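Thiosulfate sulfurtransferase RDL2, mitochondrial (Saccharomyces cerevisiae, PDB 6K6R) catalyses the transfer of sulfane sulfur from thiosulfate to cyanide, giving thiocyanate and sulfite in mitochondria. Local coordinates at residues E116-A119 / R120-G123; D62-M65 / P66-N70; V54-P57 / K58-K61. All blocks are in the same frame, centred on the assembly; numbering follows the deposited sequence.

Overall arrangement
Contacts 3 and 2 follow each other along the chain between strands 49-53 and 69-70, their centres about 9 Å apart; contact 1 closes helix 111-121, its centre about 21 Å from either. Contact 3 is a surface contact at the start of short helix 57-60, built from charged side chains round the helix N-cap. Contact 2, partly buried, is a turn packed through Met-65 and Thr-68, leading into strand 69-70. The two touch through Arg-55, whose NH2 meets Tyr-63 O, and through Asn-70. Contact 1, also partly buried, lies across the chain's centre from contact 2 and relies on one ion pair plus helix-end backbone bonds.

Contact 1: E116-A119 / R120-G123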
ATOM      1  N   GLU A 116      -7.206   4.017  -0.477  1.00 17.63           N
ATOM      2  CA  GLU A 116      -6.777   5.193   0.275  1.00 19.55           C
ATOM      3  C   GLU A 116      -7.961   5.870   0.953  1.00 25.61           C
ATOM      4  O   GLU A 116      -7.871   6.274   2.120  1.00 22.49           O
ATOM      5  CB  GLU A 116      -6.056   6.174  -0.651  1.00 23.23           C
ATOM      6  CG  GLU A 116      -5.320   7.294   0.074  1.00 17.60           C
ATOM      7  CD  GLU A 116      -6.216   8.477   0.398  1.00 22.93           C
ATOM      8  OE1 GLU A 116      -7.217   8.682  -0.322  1.00 17.33           O
ATOM      9  OE2 GLU A 116      -5.921   9.199   1.373  1.00 25.44           O
ATOM     10  N   GLU A 117      -9.078   6.010   0.235  1.00 22.87           N
ATOM     11  CA  GLU A 117     -10.269   6.610   0.825  1.00 16.56           C
ATOM     12  C   GLU A 117     -10.785   5.773   1.989  1.00 26.25           C
ATOM     13  O   GLU A 117     -11.241   6.317   3.002  1.00 25.80           O
ATOM     14  CB  GLU A 117     -11.352   6.776  -0.240  1.00 24.38           C
ATOM     15  CG  GLU A 117     -12.274   7.959  -0.012  1.00 30.78           C
ATOM     16  CD  GLU A 117     -13.410   8.009  -1.014  1.00 54.60           C
ATOM     17  OE1 GLU A 117     -13.290   7.371  -2.082  1.00 56.49           O
ATOM     18  OE2 GLU A 117     -14.422   8.684  -0.733  1.00 44.66           O
ATOM     19  N   LEU A 118     -10.720   4.447   1.861  1.00 25.64           N
ATOM     20  CA  LEU A 118     -11.139   3.582   2.959  1.00 24.84           C
ATOM     21  C   LEU A 118     -10.185   3.694   4.141  1.00 28.95           C
ATOM     22  O   LEU A 118     -10.615   3.636   5.299  1.00 25.35           O
ATOM     23  CB  LEU A 118     -11.239   2.136   2.477  1.00 20.32           C
ATOM     24  CG  LEU A 118     -12.464   1.819   1.616  1.00 19.76           C
ATOM     25  CD1 LEU A 118     -12.330   0.451   0.969  1.00 18.33           C
ATOM     26  CD2 LEU A 118     -13.736   1.902   2.445  1.00 18.84           C
ATOM     27  N   ALA A 119      -8.887   3.862   3.870  1.00 19.50           N
ATOM     28  CA  ALA A 119      -7.924   4.035   4.953  1.00 23.93           C
ATOM     29  C   ALA A 119      -8.229   5.286   5.765  1.00 26.95           C
ATOM     30  O   ALA A 119      -8.190   5.258   7.001  1.00 32.78           O
ATOM     31  CB  ALA A 119      -6.504   4.091   4.392  1.00 17.84           C
ATOM     32  N   ARG A 120      -8.540   6.395   5.088  1.00 21.09           N
ATOM     33  CA  ARG A 120      -8.902   7.617   5.798  1.00 23.46           C
ATOM     34  C   ARG A 120     -10.228   7.467   6.531  1.00 25.38           C
ATOM     35  O   ARG A 120     -10.452   8.134   7.547  1.00 30.03           O
ATOM     36  CB  ARG A 120      -8.959   8.795   4.825  1.00 17.36           C
ATOM     37  CG  ARG A 120      -7.600   9.400   4.507  1.00 22.71           C
ATOM     38  CD  ARG A 120      -7.733  10.699   3.727  1.00 18.97           C
ATOM     39  NE  ARG A 120      -8.129  10.470   2.341  1.00 16.61           N
ATOM     40  CZ  ARG A 120      -9.240  10.951   1.792  1.00 21.34           C
ATOM     41  NH1 ARG A 120     -10.073  11.691   2.513  1.00 25.52           N
ATOM     42  NH2 ARG A 120      -9.520  10.690   0.523  1.00 28.00           N
ATOM     43  N   SER A 121     -11.115   6.600   6.038  1.00 26.06           N
ATOM     44  CA  SER A 121     -12.369   6.335   6.730  1.00 27.44           C
ATOM     45  C   SER A 121     -12.173   5.530   8.008  1.00 30.63           C
ATOM     46  O   SER A 121     -13.111   5.436   8.807  1.00 27.91           O
ATOM     47  CB  SER A 121     -13.339   5.600   5.802  1.00 25.56           C
ATOM     48  OG  SER A 121     -13.026   4.219   5.721  1.00 28.70           O
ATOM     49  N   TYR A 122     -10.990   4.952   8.221  1.00 25.91           N
ATOM     50  CA  TYR A 122     -10.705   4.156   9.407  1.00 22.26           C
ATOM     51  C   TYR A 122      -9.703   4.824  10.340  1.00 32.42           C
ATOM     52  O   TYR A 122      -9.169   4.161  11.234  1.00 35.45           O
ATOM     53  CB  TYR A 122     -10.197   2.770   9.004  1.00 24.09           C
ATOM     54  CG  TYR A 122     -11.266   1.877   8.416  1.00 29.84           C
ATOM     55  CD1 TYR A 122     -12.466   1.668   9.082  1.00 28.53           C
ATOM     56  CD2 TYR A 122     -11.076   1.247   7.193  1.00 30.94           C
ATOM     57  CE1 TYR A 122     -13.446   0.854   8.549  1.00 28.91           C
ATOM     58  CE2 TYR A 122     -12.052   0.432   6.651  1.00 19.92           C
ATOM     59  CZ  TYR A 122     -13.234   0.240   7.334  1.00 21.55           C
ATOM     60  OH  TYR A 122     -14.209  -0.570   6.799  1.00 25.20           O
ATOM     61  N   GLY A 123      -9.431   6.114  10.155  1.00 27.51           N
ATOM     62  CA  GLY A 123      -8.526   6.830  11.027  1.00 26.75           C
ATOM     63  C   GLY A 123      -7.105   6.965  10.526  1.00 36.68           C
ATOM     64  O   GLY A 123      -6.288   7.601  11.202  1.00 36.33           O
TER
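The C-terminal turns of helix 111-121 carry an i to i+4 ion pair between Glu-116 and Arg-120. Arg-120 approaches side-on, giving NE to Glu-116 OE2 at 2.7 Å and NH2 to Glu-116 OE1 at 3.2 Å. The second bond uses the syn lone pair of OE1, whereas NE meets OE2 on its syn side but somewhat out of the carboxylate plane. The two flat groups are nearly coplanar, 23° apart, and the carboxylate lies at the edge of the guanidinium. Glu-116 gets there with CG anti to its backbone N (chi1 -168°) and a bend at chi2, which swings the carboxylate down the helix. Along the backbone, Arg-120 N donates to Glu-116 O at 3.0 Å and Ser-121 N to Glu-117 O at 3.1 Å. Ser-121 OG turns back on the helix and donates to Leu-118 O at 2.5 Å. The last turn tightens as Tyr-122 N bonds Ala-119 O at 3.1 Å, coming from above the carbonyl plane, and Gly-123, just past the helix, has a positive phi of 97°. Glu-116 OE2 is also hydrogen-bonded to Thr-127 OG1, at the start of strand 127-129. A buried carboxylate held by a guanidinium on both oxygens and by a hydroxyl on one is likely to remain ionised, with its rotation fixed.

Contact 2: D62-M65 / P66-N70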
ATOM      1  N   ASP A  62       2.726 -13.032  -9.240  1.00 32.26           N
ATOM      2  CA  ASP A  62       3.531 -12.742 -10.423  1.00 24.59           C
ATOM      3  C   ASP A  62       4.716 -11.849 -10.078  1.00 33.26           C
ATOM      4  O   ASP A  62       5.837 -12.086 -10.547  1.00 44.43           O
ATOM      5  CB  ASP A  62       2.663 -12.094 -11.501  1.00 32.55           C
ATOM      6  CG  ASP A  62       1.736 -13.087 -12.175  1.00 31.43           C
ATOM      7  OD1 ASP A  62       1.858 -14.300 -11.898  1.00 35.61           O
ATOM      8  OD2 ASP A  62       0.884 -12.657 -12.979  1.00 37.01           O
ATOM      9  N   TYR A  63       4.491 -10.816  -9.269  1.00 29.70           N
ATOM     10  CA  TYR A  63       5.577  -9.969  -8.792  1.00 27.24           C
ATOM     11  C   TYR A  63       5.118  -9.233  -7.545  1.00 32.77           C
ATOM     12  O   TYR A  63       4.087  -8.555  -7.568  1.00 30.73           O
ATOM     13  CB  TYR A  63       6.026  -8.959  -9.854  1.00 23.92           C
ATOM     14  CG  TYR A  63       6.956  -7.898  -9.301  1.00 39.58           C
ATOM     15  CD1 TYR A  63       8.295  -8.179  -9.059  1.00 25.77           C
ATOM     16  CD2 TYR A  63       6.492  -6.621  -9.003  1.00 36.42           C
ATOM     17  CE1 TYR A  63       9.148  -7.218  -8.547  1.00 34.19           C
ATOM     18  CE2 TYR A  63       7.338  -5.654  -8.488  1.00 39.89           C
ATOM     19  CZ  TYR A  63       8.664  -5.959  -8.263  1.00 40.71           C
ATOM     20  OH  TYR A  63       9.511  -5.000  -7.752  1.00 33.07           O
ATOM     21  N   LYS A  64       5.889  -9.360  -6.470  1.00 26.91           N
ATOM     22  CA  LYS A  64       5.677  -8.603  -5.244  1.00 29.03           C
ATOM     23  C   LYS A  64       6.775  -7.557  -5.130  1.00 38.83           C
ATOM     24  O   LYS A  64       7.963  -7.896  -5.154  1.00 37.87           O
ATOM     25  CB  LYS A  64       5.683  -9.514  -4.017  1.00 23.75           C
ATOM     26  CG  LYS A  64       5.444  -8.773  -2.707  1.00 26.46           C
ATOM     27  CD  LYS A  64       5.406  -9.721  -1.520  1.00 22.38           C
ATOM     28  CE  LYS A  64       6.571  -9.469  -0.574  1.00 30.86           C
ATOM     29  NZ  LYS A  64       6.324  -8.304   0.323  1.00 38.58           N
ATOM     30  N   MET A  65       6.382  -6.297  -5.022  1.00 29.01           N
ATOM     31  CA  MET A  65       7.352  -5.243  -4.763  1.00 29.16           C
ATOM     32  C   MET A  65       7.921  -5.442  -3.365  1.00 28.81           C
ATOM     33  O   MET A  65       7.151  -5.494  -2.398  1.00 30.02           O
ATOM     34  CB  MET A  65       6.701  -3.871  -4.894  1.00 30.65           C
ATOM     35  CG  MET A  65       7.692  -2.732  -5.061  1.00 37.35           C
ATOM     36  SD  MET A  65       6.882  -1.149  -5.352  1.00 26.33           S
ATOM     37  CE  MET A  65       6.769  -0.528  -3.683  1.00 20.11           C
ATOM     38  N   PRO A  66       9.237  -5.585  -3.211  1.00 32.03           N
ATOM     39  CA  PRO A  66       9.797  -5.862  -1.882  1.00 27.99           C
ATOM     40  C   PRO A  66       9.444  -4.771  -0.880  1.00 25.70           C
ATOM     41  O   PRO A  66       9.263  -3.605  -1.236  1.00 27.51           O
ATOM     42  CB  PRO A  66      11.309  -5.928  -2.134  1.00 31.47           C
ATOM     43  CG  PRO A  66      11.520  -5.331  -3.496  1.00 34.32           C
ATOM     44  CD  PRO A  66      10.268  -5.587  -4.261  1.00 32.75           C
ATOM     45  N   THR A  67       9.336  -5.181   0.386  1.00 23.64           N
ATOM     46  CA  THR A  67       8.977  -4.379   1.556  1.00 24.90           C
ATOM     47  C   THR A  67       7.511  -3.958   1.574  1.00 28.19           C
ATOM     48  O   THR A  67       7.109  -3.221   2.481  1.00 27.29           O
ATOM     49  CB  THR A  67       9.844  -3.120   1.714  1.00 32.94           C
ATOM     50  OG1 THR A  67       9.523  -2.178   0.682  1.00 37.79           O
ATOM     51  CG2 THR A  67      11.325  -3.472   1.642  1.00 37.30           C
ATOM     52  N   THR A  68       6.695  -4.403   0.622  1.00 20.77           N
ATOM     53  CA  THR A  68       5.287  -4.041   0.629  1.00 29.78           C
ATOM     54  C   THR A  68       4.484  -4.994   1.508  1.00 29.16           C
ATOM     55  O   THR A  68       4.885  -6.130   1.775  1.00 33.90           O
ATOM     56  CB  THR A  68       4.705  -4.057  -0.786  1.00 24.67           C
ATOM     57  OG1 THR A  68       5.027  -5.299  -1.428  1.00 22.86           O
ATOM     58  CG2 THR A  68       5.256  -2.912  -1.600  1.00 26.48           C
ATOM     59  N   ILE A  69       3.329  -4.511   1.956  1.00 30.48           N
ATOM     60  CA  ILE A  69       2.311  -5.337   2.592  1.00 19.81           C
ATOM     61  C   ILE A  69       1.121  -5.413   1.647  1.00 27.55           C
ATOM     62  O   ILE A  69       0.815  -4.444   0.943  1.00 26.35           O
ATOM     63  CB  ILE A  69       1.896  -4.783   3.971  1.00 31.03           C
ATOM     64  CG1 ILE A  69       1.319  -3.372   3.843  1.00 28.96           C
ATOM     65  CG2 ILE A  69       3.079  -4.794   4.928  1.00 31.24           C
ATOM     66  CD1 ILE A  69       0.662  -2.863   5.112  1.00 26.37           C
ATOM     67  N   ASN A  70       0.464  -6.571   1.615  1.00 34.20           N
ATOM     68  CA  ASN A  70      -0.638  -6.820   0.692  1.00 26.16           C
ATOM     69  C   ASN A  70      -1.953  -6.701   1.451  1.00 22.41           C
ATOM     70  O   ASN A  70      -2.241  -7.508   2.341  1.00 26.20           O
ATOM     71  CB  ASN A  70      -0.503  -8.194   0.039  1.00 19.47           C
ATOM     72  CG  ASN A  70      -1.610  -8.477  -0.962  1.00 28.73           C
ATOM     73  OD1 ASN A  70      -1.971  -9.630  -1.193  1.00 39.20           O
ATOM     74  ND2 ASN A  70      -2.151  -7.423  -1.566  1.00 25.50           N
TER
HETATM   75  O   HOH W   1       3.740  -5.771  -3.920  1.00 31.77           O
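Met-65 and Thr-68 meet at the ends of a type II beta turn, with Pro-66 and Thr-67 at its corners. Thr-68 N donates to Met-65 O at 3.2 Å, closing the turn, and Thr-67, the third residue of the turn, takes the positive phi (71°) of a type II turn. The inner side is tightly packed: the Met-65 side chain crosses that of Thr-68 at about a right angle, its CE 3.5 Å from Thr-68 CG2. A bend at chi3 (93°) brings the methyl round to this position. Met-65 CG also rests 3.9 Å from Pro-66 CD. A water bridges the ends of the turn, accepting from Met-65 N at 2.9 Å and donating to Thr-68 OG1 at 2.8 Å. Lys-64 belongs to the looser, exposed side, where its chain runs past Thr-68 in the opposite direction and leaves NZ 3.0 Å from Thr-68 O. Tyr-63 OH lies 3.6 Å from Pro-66 CD and is hydrogen-bonded to Trp-137 NE1. Met-65 is covered by Val-38 and Val-42 of helix 35-43, Leu-51 of strand 49-53 and Trp-137 of helix 134-139, while Ile-69 bonds through its backbone to Leu-51 and Asp-53 as the chain enters strand 69-70.

Contact 3: V54-P57 / K58-K61; sequences VREP and KEVK
Arg-55 and Glu-59 cross at a slant, their guanidinium and carboxylate planes 60° apart, and meet through the aliphatic part of the arginine, with Arg-55 CB 3.8 Å from Glu-59 OE1. The Arg-55 guanidinium instead lays one face over the backbone at Glu-59 C and Val-60 N, while its NH2 forms a salt bridge with Asp-53. Glu-59, extended beyond CG (chi2 166°), reaches back so that OE1 accepts from Glu-56 N at 3.1 Å, the donor lying above the carboxylate plane; the same oxygen forms a salt bridge with Arg-111. With an alanine here, Glu-56 N would probably lose its acceptor and Arg-111 a charge partner. Glu-56 and Lys-58 lie side by side, pointing the same way, and Lys-58 NZ meets the anti lone pair of Glu-56 OE1 at 2.9 Å; that oxygen is also hydrogen-bonded to Ser-75 OG. Glu-56 O takes two donors, Val-60 N at 3.2 Å in the carbonyl plane and Glu-59 N at 2.8 Å from above it. Pro-57 opens the helix as N1. The bond from N-cap Glu-56 N to Glu-59, at N3, is one half of a capping box, joining the Asp-Val-Arg-Glu-Pro segment familiar from rhodanese domains to the helix after it.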
ATOM      1  N   VAL A  54      -2.483  -3.162  -3.075  1.00 20.36           N
ATOM      2  CA  VAL A  54      -3.911  -3.435  -2.969  1.00 27.14           C
ATOM      3  C   VAL A  54      -4.392  -4.443  -4.000  1.00 29.68           C
ATOM      4  O   VAL A  54      -5.598  -4.713  -4.073  1.00 23.16           O
ATOM      5  CB  VAL A  54      -4.727  -2.132  -3.072  1.00 17.82           C
ATOM      6  CG1 VAL A  54      -4.255  -1.142  -2.022  1.00 20.63           C
ATOM      7  CG2 VAL A  54      -4.608  -1.538  -4.465  1.00 20.62           C
ATOM      8  N   ARG A  55      -3.489  -5.011  -4.795  1.00 29.80           N
ATOM      9  CA  ARG A  55      -3.877  -6.048  -5.736  1.00 25.49           C
ATOM     10  C   ARG A  55      -4.315  -7.306  -4.991  1.00 28.12           C
ATOM     11  O   ARG A  55      -4.107  -7.458  -3.783  1.00 26.74           O
ATOM     12  CB  ARG A  55      -2.726  -6.382  -6.683  1.00 29.07           C
ATOM     13  CG  ARG A  55      -2.374  -5.289  -7.674  1.00 25.91           C
ATOM     14  CD  ARG A  55      -1.082  -5.629  -8.388  1.00 23.01           C
ATOM     15  NE  ARG A  55      -0.056  -6.065  -7.445  1.00 26.82           N
ATOM     16  CZ  ARG A  55       1.018  -6.772  -7.782  1.00 27.75           C
ATOM     17  NH1 ARG A  55       1.210  -7.129  -9.044  1.00 32.57           N
ATOM     18  NH2 ARG A  55       1.898  -7.124  -6.854  1.00 28.53           N
ATOM     19  N   GLU A  56      -4.932  -8.219  -5.734  1.00 31.21           N
ATOM     20  CA  GLU A  56      -5.293  -9.504  -5.168  1.00 35.10           C
ATOM     21  C   GLU A  56      -4.043 -10.365  -4.997  1.00 33.33           C
ATOM     22  O   GLU A  56      -3.098 -10.260  -5.785  1.00 39.10           O
ATOM     23  CB  GLU A  56      -6.303 -10.216  -6.063  1.00 26.15           C
ATOM     24  CG  GLU A  56      -7.697  -9.617  -6.009  1.00 20.08           C
ATOM     25  CD  GLU A  56      -8.221  -9.498  -4.591  1.00 28.64           C
ATOM     26  OE1 GLU A  56      -8.092 -10.477  -3.826  1.00 33.79           O
ATOM     27  OE2 GLU A  56      -8.758  -8.428  -4.237  1.00 28.17           O
ATOM     28  N   PRO A  57      -4.007 -11.215  -3.967  1.00 32.25           N
ATOM     29  CA  PRO A  57      -2.841 -12.098  -3.789  1.00 35.68           C
ATOM     30  C   PRO A  57      -2.533 -12.926  -5.021  1.00 35.87           C
ATOM     31  O   PRO A  57      -1.380 -13.328  -5.224  1.00 30.28           O
ATOM     32  CB  PRO A  57      -3.249 -12.982  -2.603  1.00 26.47           C
ATOM     33  CG  PRO A  57      -4.282 -12.198  -1.877  1.00 23.50           C
ATOM     34  CD  PRO A  57      -5.021 -11.415  -2.919  1.00 26.33           C
ATOM     35  N   LYS A  58      -3.542 -13.184  -5.857  1.00 40.46           N
ATOM     36  CA  LYS A  58      -3.311 -13.895  -7.108  1.00 38.28           C
ATOM     37  C   LYS A  58      -2.363 -13.117  -8.017  1.00 44.08           C
ATOM     38  O   LYS A  58      -1.505 -13.710  -8.681  1.00 42.16           O
ATOM     39  CB  LYS A  58      -4.646 -14.184  -7.813  1.00 40.78           C
ATOM     40  CG  LYS A  58      -5.762 -14.807  -6.934  1.00 60.54           C
ATOM     41  CD  LYS A  58      -6.530 -13.780  -6.095  1.00 48.59           C
ATOM     42  CE  LYS A  58      -7.081 -14.396  -4.812  1.00 43.74           C
ATOM     43  NZ  LYS A  58      -7.627 -13.363  -3.882  1.00 40.33           N
ATOM     44  N   GLU A  59      -2.487 -11.788  -8.044  1.00 40.74           N
ATOM     45  CA  GLU A  59      -1.587 -10.974  -8.856  1.00 27.02           C
ATOM     46  C   GLU A  59      -0.227 -10.780  -8.196  1.00 33.26           C
ATOM     47  O   GLU A  59       0.781 -10.630  -8.895  1.00 34.71           O
ATOM     48  CB  GLU A  59      -2.219  -9.610  -9.142  1.00 35.21           C
ATOM     49  CG  GLU A  59      -3.624  -9.686  -9.707  1.00 35.10           C
ATOM     50  CD  GLU A  59      -4.338  -8.352  -9.663  1.00 43.75           C
ATOM     51  OE1 GLU A  59      -5.262  -8.197  -8.836  1.00 32.58           O
ATOM     52  OE2 GLU A  59      -3.973  -7.457 -10.456  1.00 30.93           O
ATOM     53  N   VAL A  60      -0.178 -10.775  -6.860  1.00 30.26           N
ATOM     54  CA  VAL A  60       1.090 -10.626  -6.158  1.00 33.34           C
ATOM     55  C   VAL A  60       2.010 -11.816  -6.402  1.00 38.27           C
ATOM     56  O   VAL A  60       3.231 -11.694  -6.252  1.00 40.12           O
ATOM     57  CB  VAL A  60       0.841 -10.420  -4.651  1.00 34.02           C
ATOM     58  CG1 VAL A  60       2.091  -9.897  -3.966  1.00 33.95           C
ATOM     59  CG2 VAL A  60      -0.317  -9.460  -4.435  1.00 32.88           C
ATOM     60  N   LYS A  61       1.454 -12.969  -6.786  1.00 40.09           N
ATOM     61  CA  LYS A  61       2.287 -14.127  -7.096  1.00 33.32           C
ATOM     62  C   LYS A  61       3.178 -13.870  -8.304  1.00 31.74           C
ATOM     63  O   LYS A  61       4.278 -14.428  -8.393  1.00 38.89           O
ATOM     64  CB  LYS A  61       1.410 -15.356  -7.340  1.00 34.07           C
ATOM     65  CG  LYS A  61       0.610 -15.806  -6.129  1.00 37.50           C
ATOM     66  CD  LYS A  61       1.503 -16.430  -5.071  1.00 41.34           C
ATOM     67  CE  LYS A  61       0.700 -17.307  -4.125  1.00 49.99           C
ATOM     68  NZ  LYS A  61       0.067 -18.453  -4.834  1.00 42.06           N
TER